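Local coordinates for protein Vv2_1132 (PDB 5Y9S) that probably regulates transcription as a LysR-type regulator, joining a DNA-binding helix-turn-helix domain to an effector-binding domain of periplasmic-binding-protein type and assembling as a tetramer, at residues 201-206 with 227-232; 150-155 with 289-294; 175-180 with 279-284. One frame throughout, in Å; residues are numbered along the deposited sequence.

Contact 1: 201-206 with 227-232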
loop_
_atom_site.group_PDB
_atom_site.type_symbol
_atom_site.label_atom_id
_atom_site.label_comp_id
_atom_site.label_asym_id
_atom_site.label_seq_id
_atom_site.Cartn_x
_atom_site.Cartn_y
_atom_site.Cartn_z
ATOM N N PRO D 201 12.309 20.321 42.158
ATOM C CA PRO D 201 11.791 20.029 40.821
ATOM C C PRO D 201 12.946 19.743 39.874
ATOM O O PRO D 201 13.969 20.434 39.882
ATOM C CB PRO D 201 11.041 21.309 40.435
ATOM C CG PRO D 201 10.933 22.116 41.702
ATOM C CD PRO D 201 12.101 21.725 42.537
ATOM N N TYR D 202 12.777 18.706 39.061
ATOM C CA TYR D 202 13.857 18.152 38.259
ATOM C C TYR D 202 13.454 18.211 36.796
ATOM O O TYR D 202 12.404 17.675 36.423
ATOM C CB TYR D 202 14.156 16.717 38.698
ATOM C CG TYR D 202 15.115 15.966 37.803
ATOM C CD1 TYR D 202 16.254 16.577 37.283
ATOM C CD2 TYR D 202 14.891 14.636 37.493
ATOM C CE1 TYR D 202 17.138 15.882 36.464
ATOM C CE2 TYR D 202 15.773 13.928 36.685
ATOM C CZ TYR D 202 16.886 14.559 36.172
ATOM O OH TYR D 202 17.744 13.848 35.363
ATOM N N LEU D 203 14.280 18.872 35.973
ATOM C CA LEU D 203 14.062 18.979 34.527
ATOM C C LEU D 203 14.987 17.976 33.840
ATOM O O LEU D 203 16.202 18.182 33.794
ATOM C CB LEU D 203 14.331 20.399 34.029
ATOM C CG LEU D 203 13.859 21.572 34.892
ATOM C CD1 LEU D 203 14.726 22.821 34.641
ATOM C CD2 LEU D 203 12.402 21.878 34.612
ATOM N N SER D 204 14.414 16.906 33.298
ATOM C CA SER D 204 15.154 15.692 32.979
ATOM C C SER D 204 15.137 15.389 31.483
ATOM O O SER D 204 14.352 15.947 30.706
ATOM C CB SER D 204 14.563 14.498 33.727
ATOM O OG SER D 204 13.303 14.172 33.172
ATOM N N TYR D 205 16.004 14.458 31.087
ATOM C CA TYR D 205 16.052 13.996 29.707
ATOM C C TYR D 205 15.158 12.779 29.523
ATOM O O TYR D 205 14.943 11.995 30.450
ATOM C CB TYR D 205 17.470 13.633 29.307
ATOM C CG TYR D 205 18.429 14.796 29.192
ATOM C CD1 TYR D 205 18.576 15.471 27.996
ATOM C CD2 TYR D 205 19.243 15.168 30.265
ATOM C CE1 TYR D 205 19.474 16.514 27.859
ATOM C CE2 TYR D 205 20.137 16.203 30.147
ATOM C CZ TYR D 205 20.252 16.872 28.941
ATOM O OH TYR D 205 21.141 17.909 28.815
ATOM N N SER D 206 14.617 12.640 28.321
ATOM C CA SER D 206 13.882 11.431 27.963
ATOM C C SER D 206 14.780 10.207 28.085
ATOM O O SER D 206 15.995 10.274 27.881
ATOM C CB SER D 206 13.350 11.551 26.541
ATOM O OG SER D 206 12.704 12.806 26.391
ATOM N N LYS D 227 12.080 15.539 42.020
ATOM C CA LYS D 227 10.758 15.240 41.496
ATOM C C LYS D 227 10.678 15.664 40.034
ATOM O O LYS D 227 10.653 16.870 39.749
ATOM C CB LYS D 227 9.685 15.948 42.320
ATOM C CG LYS D 227 8.321 16.026 41.652
ATOM C CD LYS D 227 7.439 17.033 42.373
ATOM C CE LYS D 227 6.664 17.926 41.409
ATOM N NZ LYS D 227 6.701 19.369 41.839
ATOM N N PRO D 228 10.630 14.720 39.081
ATOM C CA PRO D 228 10.508 15.085 37.662
ATOM C C PRO D 228 9.277 15.905 37.328
ATOM O O PRO D 228 8.157 15.396 37.364
ATOM C CB PRO D 228 10.450 13.723 36.957
ATOM C CG PRO D 228 10.049 12.780 37.985
ATOM C CD PRO D 228 10.700 13.263 39.250
ATOM N N VAL D 229 9.477 17.167 36.963
ATOM C CA VAL D 229 8.385 18.035 36.535
ATOM C C VAL D 229 8.356 18.255 35.035
ATOM O O VAL D 229 7.390 18.856 34.536
ATOM C CB VAL D 229 8.437 19.406 37.248
ATOM C CG1 VAL D 229 8.551 19.230 38.752
ATOM C CG2 VAL D 229 9.601 20.216 36.726
ATOM N N PHE D 230 9.373 17.814 34.296
ATOM C CA PHE D 230 9.435 18.156 32.879
ATOM C C PHE D 230 10.501 17.289 32.209
ATOM O O PHE D 230 11.540 17.001 32.814
ATOM C CB PHE D 230 9.722 19.663 32.720
ATOM C CG PHE D 230 10.100 20.080 31.335
ATOM C CD1 PHE D 230 9.141 20.553 30.452
ATOM C CD2 PHE D 230 11.430 20.056 30.930
ATOM C CE1 PHE D 230 9.504 20.961 29.152
ATOM C CE2 PHE D 230 11.791 20.443 29.643
ATOM C CZ PHE D 230 10.820 20.911 28.755
ATOM N N GLU D 231 10.231 16.879 30.966
ATOM C CA GLU D 231 10.977 15.849 30.252
ATOM C C GLU D 231 11.219 16.309 28.819
ATOM O O GLU D 231 10.308 16.855 28.194
ATOM C CB GLU D 231 10.161 14.538 30.260
ATOM C CG GLU D 231 10.906 13.232 30.028
ATOM C CD GLU D 231 9.991 12.171 29.460
ATOM O OE1 GLU D 231 8.897 11.977 30.023
ATOM O OE2 GLU D 231 10.345 11.559 28.439
ATOM N N THR D 232 12.413 16.064 28.267
ATOM C CA THR D 232 12.643 16.449 26.873
ATOM C C THR D 232 13.873 15.738 26.321
ATOM O O THR D 232 14.714 15.236 27.066
ATOM C CB THR D 232 12.831 17.961 26.715
ATOM O OG1 THR D 232 12.939 18.284 25.328
ATOM C CG2 THR D 232 14.113 18.395 27.386
#

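Contact 2: 150-155 with 289-294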
loop_
_atom_site.group_PDB
_atom_site.type_symbol
_atom_site.label_atom_id
_atom_site.label_comp_id
_atom_site.label_asym_id
_atom_site.label_seq_id
_atom_site.Cartn_x
_atom_site.Cartn_y
_atom_site.Cartn_z
ATOM N N SER D 150 27.865 8.244 2.037
ATOM C CA SER D 150 26.684 9.087 1.889
ATOM C C SER D 150 26.727 10.292 2.815
ATOM O O SER D 150 25.937 11.227 2.632
ATOM C CB SER D 150 25.411 8.268 2.140
ATOM O OG SER D 150 25.340 7.787 3.471
ATOM N N THR D 151 27.620 10.284 3.805
ATOM C CA THR D 151 27.898 11.443 4.643
ATOM C C THR D 151 29.381 11.429 4.972
ATOM O O THR D 151 30.044 10.400 4.847
ATOM C CB THR D 151 27.061 11.458 5.934
ATOM O OG1 THR D 151 27.052 12.785 6.471
ATOM C CG2 THR D 151 27.644 10.515 6.965
ATOM N N ASP D 152 29.898 12.583 5.389
ATOM C CA ASP D 152 31.336 12.763 5.573
ATOM C C ASP D 152 31.785 12.757 7.025
ATOM O O ASP D 152 32.851 12.210 7.329
ATOM C CB ASP D 152 31.776 14.074 4.926
ATOM C CG ASP D 152 31.403 14.133 3.460
ATOM O OD1 ASP D 152 30.857 15.165 3.024
ATOM O OD2 ASP D 152 31.647 13.132 2.752
ATOM N N LEU D 153 31.023 13.374 7.927
ATOM C CA LEU D 153 31.409 13.447 9.330
ATOM C C LEU D 153 30.205 13.176 10.212
ATOM O O LEU D 153 29.066 13.490 9.861
ATOM C CB LEU D 153 32.013 14.800 9.711
ATOM C CG LEU D 153 33.250 15.250 8.931
ATOM C CD1 LEU D 153 33.462 16.746 9.103
ATOM C CD2 LEU D 153 34.465 14.474 9.394
ATOM N N LEU D 154 30.478 12.590 11.367
ATOM C CA LEU D 154 29.462 12.336 12.371
ATOM C C LEU D 154 29.977 12.871 13.699
ATOM O O LEU D 154 31.080 12.519 14.125
ATOM C CB LEU D 154 29.149 10.839 12.450
ATOM C CG LEU D 154 28.485 10.379 13.739
ATOM C CD1 LEU D 154 26.977 10.697 13.731
ATOM C CD2 LEU D 154 28.741 8.899 13.983
ATOM N N PHE D 155 29.210 13.750 14.327
ATOM C CA PHE D 155 29.515 14.233 15.670
ATOM C C PHE D 155 28.586 13.541 16.650
ATOM O O PHE D 155 27.385 13.424 16.384
ATOM C CB PHE D 155 29.345 15.744 15.752
ATOM C CG PHE D 155 30.385 16.495 15.009
ATOM C CD1 PHE D 155 30.259 16.706 13.647
ATOM C CD2 PHE D 155 31.503 16.981 15.662
ATOM C CE1 PHE D 155 31.229 17.392 12.946
ATOM C CE2 PHE D 155 32.481 17.668 14.972
ATOM C CZ PHE D 155 32.351 17.873 13.613
ATOM N N ASN D 289 37.653 7.617 2.855
ATOM C CA ASN D 289 37.101 8.847 2.287
ATOM C C ASN D 289 38.191 9.907 2.318
ATOM O O ASN D 289 38.541 10.414 3.392
ATOM C CB ASN D 289 35.863 9.309 3.058
ATOM C CG ASN D 289 35.213 10.549 2.455
ATOM O OD1 ASN D 289 35.703 11.672 2.608
ATOM N ND2 ASN D 289 34.082 10.351 1.794
ATOM N N HIS D 290 38.726 10.241 1.151
ATOM C CA HIS D 290 39.780 11.242 1.025
ATOM C C HIS D 290 39.287 12.350 0.100
ATOM O O HIS D 290 39.688 12.436 -1.061
ATOM C CB HIS D 290 41.089 10.600 0.514
ATOM C CG HIS D 290 41.471 9.348 1.242
ATOM N ND1 HIS D 290 41.102 8.092 0.808
ATOM C CD2 HIS D 290 42.167 9.160 2.390
ATOM C CE1 HIS D 290 41.566 7.184 1.649
ATOM N NE2 HIS D 290 42.214 7.807 2.619
ATOM N N ARG D 291 38.397 13.189 0.611
ATOM C CA ARG D 291 38.024 14.422 -0.061
ATOM C C ARG D 291 38.760 15.565 0.625
ATOM O O ARG D 291 38.822 15.618 1.858
ATOM C CB ARG D 291 36.508 14.642 -0.022
ATOM C CG ARG D 291 35.680 13.409 -0.437
ATOM C CD ARG D 291 34.179 13.710 -0.524
ATOM N NE ARG D 291 33.972 15.102 -0.897
ATOM C CZ ARG D 291 33.164 15.949 -0.272
ATOM N NH1 ARG D 291 32.427 15.557 0.768
ATOM N NH2 ARG D 291 33.093 17.196 -0.704
ATOM N N ALA D 292 39.332 16.464 -0.171
ATOM C CA ALA D 292 40.121 17.539 0.418
ATOM C C ALA D 292 39.261 18.478 1.256
ATOM O O ALA D 292 39.749 19.053 2.239
ATOM C CB ALA D 292 40.861 18.314 -0.669
ATOM N N ALA D 293 37.986 18.645 0.893
ATOM C CA ALA D 293 37.101 19.440 1.733
ATOM C C ALA D 293 36.937 18.793 3.103
ATOM O O ALA D 293 36.977 19.475 4.133
ATOM C CB ALA D 293 35.749 19.629 1.043
ATOM N N VAL D 294 36.788 17.471 3.139
ATOM C CA VAL D 294 36.647 16.789 4.418
ATOM C C VAL D 294 37.945 16.874 5.219
ATOM O O VAL D 294 37.928 17.141 6.426
ATOM C CB VAL D 294 36.201 15.335 4.196
ATOM C CG1 VAL D 294 36.018 14.632 5.524
ATOM C CG2 VAL D 294 34.926 15.320 3.411
#

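Contact 3: 175-180 with 279-284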
loop_
_atom_site.group_PDB
_atom_site.type_symbol
_atom_site.label_atom_id
_atom_site.label_comp_id
_atom_site.label_asym_id
_atom_site.label_seq_id
_atom_site.Cartn_x
_atom_site.Cartn_y
_atom_site.Cartn_z
ATOM N N CYS D 175 38.026 10.993 16.616
ATOM C CA CYS D 175 38.818 11.975 17.332
ATOM C C CYS D 175 37.917 12.658 18.349
ATOM O O CYS D 175 36.687 12.601 18.260
ATOM C CB CYS D 175 39.455 13.003 16.391
ATOM S SG CYS D 175 38.419 14.437 16.038
ATOM N N VAL D 176 38.558 13.284 19.328
ATOM C CA VAL D 176 37.884 13.905 20.454
ATOM C C VAL D 176 37.766 15.389 20.145
ATOM O O VAL D 176 38.779 16.081 20.001
ATOM C CB VAL D 176 38.659 13.663 21.761
ATOM C CG1 VAL D 176 38.007 14.399 22.941
ATOM C CG2 VAL D 176 38.772 12.164 22.034
ATOM N N ILE D 177 36.529 15.874 20.029
ATOM C CA ILE D 177 36.298 17.290 19.760
ATOM C C ILE D 177 36.414 18.095 21.039
ATOM O O ILE D 177 37.020 19.172 21.062
ATOM C CB ILE D 177 34.916 17.492 19.115
ATOM C CG1 ILE D 177 34.887 16.905 17.713
ATOM C CG2 ILE D 177 34.555 18.971 19.110
ATOM C CD1 ILE D 177 36.047 17.339 16.884
ATOM N N HIS D 178 35.849 17.573 22.121
ATOM C CA HIS D 178 35.620 18.344 23.328
ATOM C C HIS D 178 35.411 17.382 24.481
ATOM O O HIS D 178 34.710 16.377 24.336
ATOM C CB HIS D 178 34.395 19.244 23.169
ATOM C CG HIS D 178 34.493 20.530 23.911
ATOM N ND1 HIS D 178 33.541 21.517 23.808
ATOM C CD2 HIS D 178 35.432 20.996 24.768
ATOM C CE1 HIS D 178 33.884 22.538 24.571
ATOM N NE2 HIS D 178 35.027 22.247 25.167
ATOM N N SER D 179 36.048 17.687 25.607
ATOM C CA SER D 179 35.804 17.024 26.879
ATOM C C SER D 179 35.310 18.075 27.861
ATOM O O SER D 179 35.854 19.184 27.916
ATOM C CB SER D 179 37.066 16.333 27.409
ATOM O OG SER D 179 37.207 15.027 26.874
ATOM N N GLU D 180 34.274 17.737 28.616
ATOM C CA GLU D 180 33.625 18.698 29.496
ATOM C C GLU D 180 32.816 17.916 30.517
ATOM O O GLU D 180 32.894 16.685 30.586
ATOM C CB GLU D 180 32.731 19.661 28.705
ATOM C CG GLU D 180 31.560 18.963 28.025
ATOM C CD GLU D 180 30.631 19.927 27.289
ATOM O OE1 GLU D 180 29.863 19.475 26.402
ATOM O OE2 GLU D 180 30.673 21.139 27.588
ATOM N N ILE D 279 32.041 13.924 30.153
ATOM C CA ILE D 279 31.452 13.549 28.878
ATOM C C ILE D 279 32.379 14.011 27.762
ATOM O O ILE D 279 33.041 15.049 27.873
ATOM C CB ILE D 279 30.027 14.141 28.758
ATOM C CG1 ILE D 279 29.099 13.158 28.098
ATOM C CG2 ILE D 279 30.003 15.480 28.031
ATOM C CD1 ILE D 279 27.697 13.575 28.307
ATOM N N ASP D 280 32.447 13.218 26.695
ATOM C CA ASP D 280 33.298 13.510 25.547
ATOM C C ASP D 280 32.434 13.629 24.304
ATOM O O ASP D 280 31.445 12.906 24.155
ATOM C CB ASP D 280 34.368 12.419 25.303
ATOM C CG ASP D 280 35.002 11.902 26.582
ATOM O OD1 ASP D 280 35.416 12.721 27.428
ATOM O OD2 ASP D 280 35.107 10.666 26.727
ATOM N N ILE D 281 32.810 14.535 23.412
ATOM C CA ILE D 281 32.123 14.705 22.140
ATOM C C ILE D 281 33.093 14.309 21.041
ATOM O O ILE D 281 34.175 14.899 20.907
ATOM C CB ILE D 281 31.617 16.136 21.945
ATOM C CG1 ILE D 281 30.432 16.397 22.877
ATOM C CG2 ILE D 281 31.208 16.328 20.499
ATOM C CD1 ILE D 281 30.204 17.852 23.177
ATOM N N LEU D 282 32.700 13.315 20.254
ATOM C CA LEU D 282 33.578 12.694 19.278
ATOM C C LEU D 282 33.181 13.121 17.879
ATOM O O LEU D 282 32.015 13.422 17.613
ATOM C CB LEU D 282 33.520 11.167 19.391
ATOM C CG LEU D 282 33.802 10.731 20.827
ATOM C CD1 LEU D 282 33.640 9.240 21.020
ATOM C CD2 LEU D 282 35.198 11.191 21.201
ATOM N N CYS D 283 34.170 13.166 16.992
ATOM C CA CYS D 283 33.924 13.277 15.565
ATOM C C CYS D 283 34.485 12.035 14.885
ATOM O O CYS D 283 35.661 11.705 15.066
ATOM C CB CYS D 283 34.545 14.544 14.986
ATOM S SG CYS D 283 34.134 14.741 13.238
ATOM N N TYR D 284 33.640 11.352 14.117
ATOM C CA TYR D 284 33.977 10.150 13.368
ATOM C C TYR D 284 34.056 10.441 11.879
ATOM O O TYR D 284 33.304 11.273 11.356
ATOM C CB TYR D 284 32.929 9.063 13.560
ATOM C CG TYR D 284 32.992 8.353 14.869
ATOM C CD1 TYR D 284 33.789 7.233 15.027
ATOM C CD2 TYR D 284 32.211 8.768 15.940
ATOM C CE1 TYR D 284 33.828 6.556 16.224
ATOM C CE2 TYR D 284 32.244 8.096 17.142
ATOM C CZ TYR D 284 33.060 6.995 17.281
ATOM O OH TYR D 284 33.106 6.324 18.482
#

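Contact 1: 201-206 with 227-232
Leu203 packs on Val229 and Phe230 across this parallel strand pair: Leu203 CD2 lies 3.9 Å from Val229 CG2 and 4.0 Å from Phe230 CB, and helix 235-243 packs on this face through Leu238 and Met241. The tight part is here, at buried Leu203, Ser204 and Phe230. The backbone ladder's straightest rung, Ser204 N to Phe230 O, spans 2.9 Å at 177°, and Ser206 N to Thr232 O, also 2.9 Å, holds the buried end. A beta bulge at Val229 shifts the register by one, so Tyr202 pairs with Pro228 but Leu203 with Phe230. Toward the solvent end Lys227 and Pro228 are exposed and Pro201 partly so; Pro201 CB, 3.7 Å from Val229 CG1, marks the outer edge. On the remaining face Ser204 CB sits over one face of the Tyr202 ring, toward its rim, and Glu231 OE1 makes a salt bridge to Lys96 of the second subunit. Residues 230-232 form a parallel ladder with a strand of that subunit, making one continuous sheet of the two chains. Strand 199-205, helix 210-220 and strand 225-232 form a beta-alpha-beta unit of the LysR effector-binding domain.

Contact 2: 150-155 with 289-294
The Arg291 guanidinium meets the Asp152 carboxylate at its edge, near its own plane, with the two flat groups turned 51° apart. NH1 does the touching: Arg291 NH1 lies 2.8 Å from Asp152 OD1, a salt bridge within a periplasmic-binding-protein-like alpha/beta domain, between the loop entering strand 153-157 and the N-cap residue of helix 292-300. The side chains cross at about a right angle, and the arginine chain is bent at chi3 (30°), which sets NE back from an extended course. Its other terminal nitrogen, NH2, bonds to the carbonyl of Thr100. Asp152 OD2 forms a second salt bridge, to Arg102, so two arginines bind this buried carboxylate, which probably favours its ionised form. The Asn289 amide is tilted to the carboxylate; its ND2 comes no nearer than 3.8 Å to Asp152 OD2 and instead bonds to His149. Next to the charged pair the contact turns apolar. Val294, in the first turn of the helix, sends its two methyls to different neighbours: CG1, anti to the backbone N (chi1 -179°), faces Leu153 CD2 at 4.2 Å, the two side chains running antiparallel past one another, while Val294 CG2 packs against Asp152 CB at 3.7 Å.

Contact 3: 175-180 with 279-284
Ile281 O is the acceptor shared by two successive amides of the opposite strand: Ile177 N binds it at 2.7 Å, and His178 N more weakly at 3.4 Å. That double use is a classic beta bulge, with Ile177 as the extra residue. In return Ile281 N binds His178 O at 2.8 Å. Either side of the bulge the antiparallel ladder is regular: Cys175 and Cys283 exchange N-H and C=O in both directions, as do Glu180 and Ile279, whose bond from Glu180 N to Ile279 O is 3.0 Å long. On the other edge of strand 277-286, Leu282 is backbone-bonded to Thr156 of strand 153-157, and Asp280 to Asn158 just after it. Among side chains, Ser179 OG donates to Asp280 OD1 over 3.0 Å, arriving from above the carboxylate plane, on the more exposed face. Val176 CG2 and Leu282 CD2 meet on that same face. On the Cys283 face, Ile177 CG1, anti to the carbonyl carbon (chi1 -68°), reaches Cys283 CB at 3.6 Å. Glu180 runs beside Ile279, its CG 3.8 Å from Ile279 CG2, and carries OE1 past Ile281 CD1 to a hydrogen bond with His254. Two long antiparallel strands, far apart in sequence, are thus zipped together within the mixed sheet of the LysR effector-binding domain, a fold related to periplasmic binding proteins.

Contacts 2 and 3 adjoin, their centres about 17 Å apart, because strands 153-157 and 277-286 are neighbours in one sheet. Leu154 O lies 2.8 Å from Tyr284 N, a probable hydrogen bond, and Phe155 packs through CZ on Cys283 SG at 3.6 Å and through CE2 on Ile177 CG1 at 3.7 Å. Contact 1 stands apart: its centre is about 36 Å from that of contact 2, which lies on the opposite side of the chain's centre, and about 26 Å from that of contact 3, with nearest atoms about 8 Å apart. Along the chain contact 1 nests inside the loop closed by contact 3, and that inside contact 2. Contact 1 alone touches another subunit.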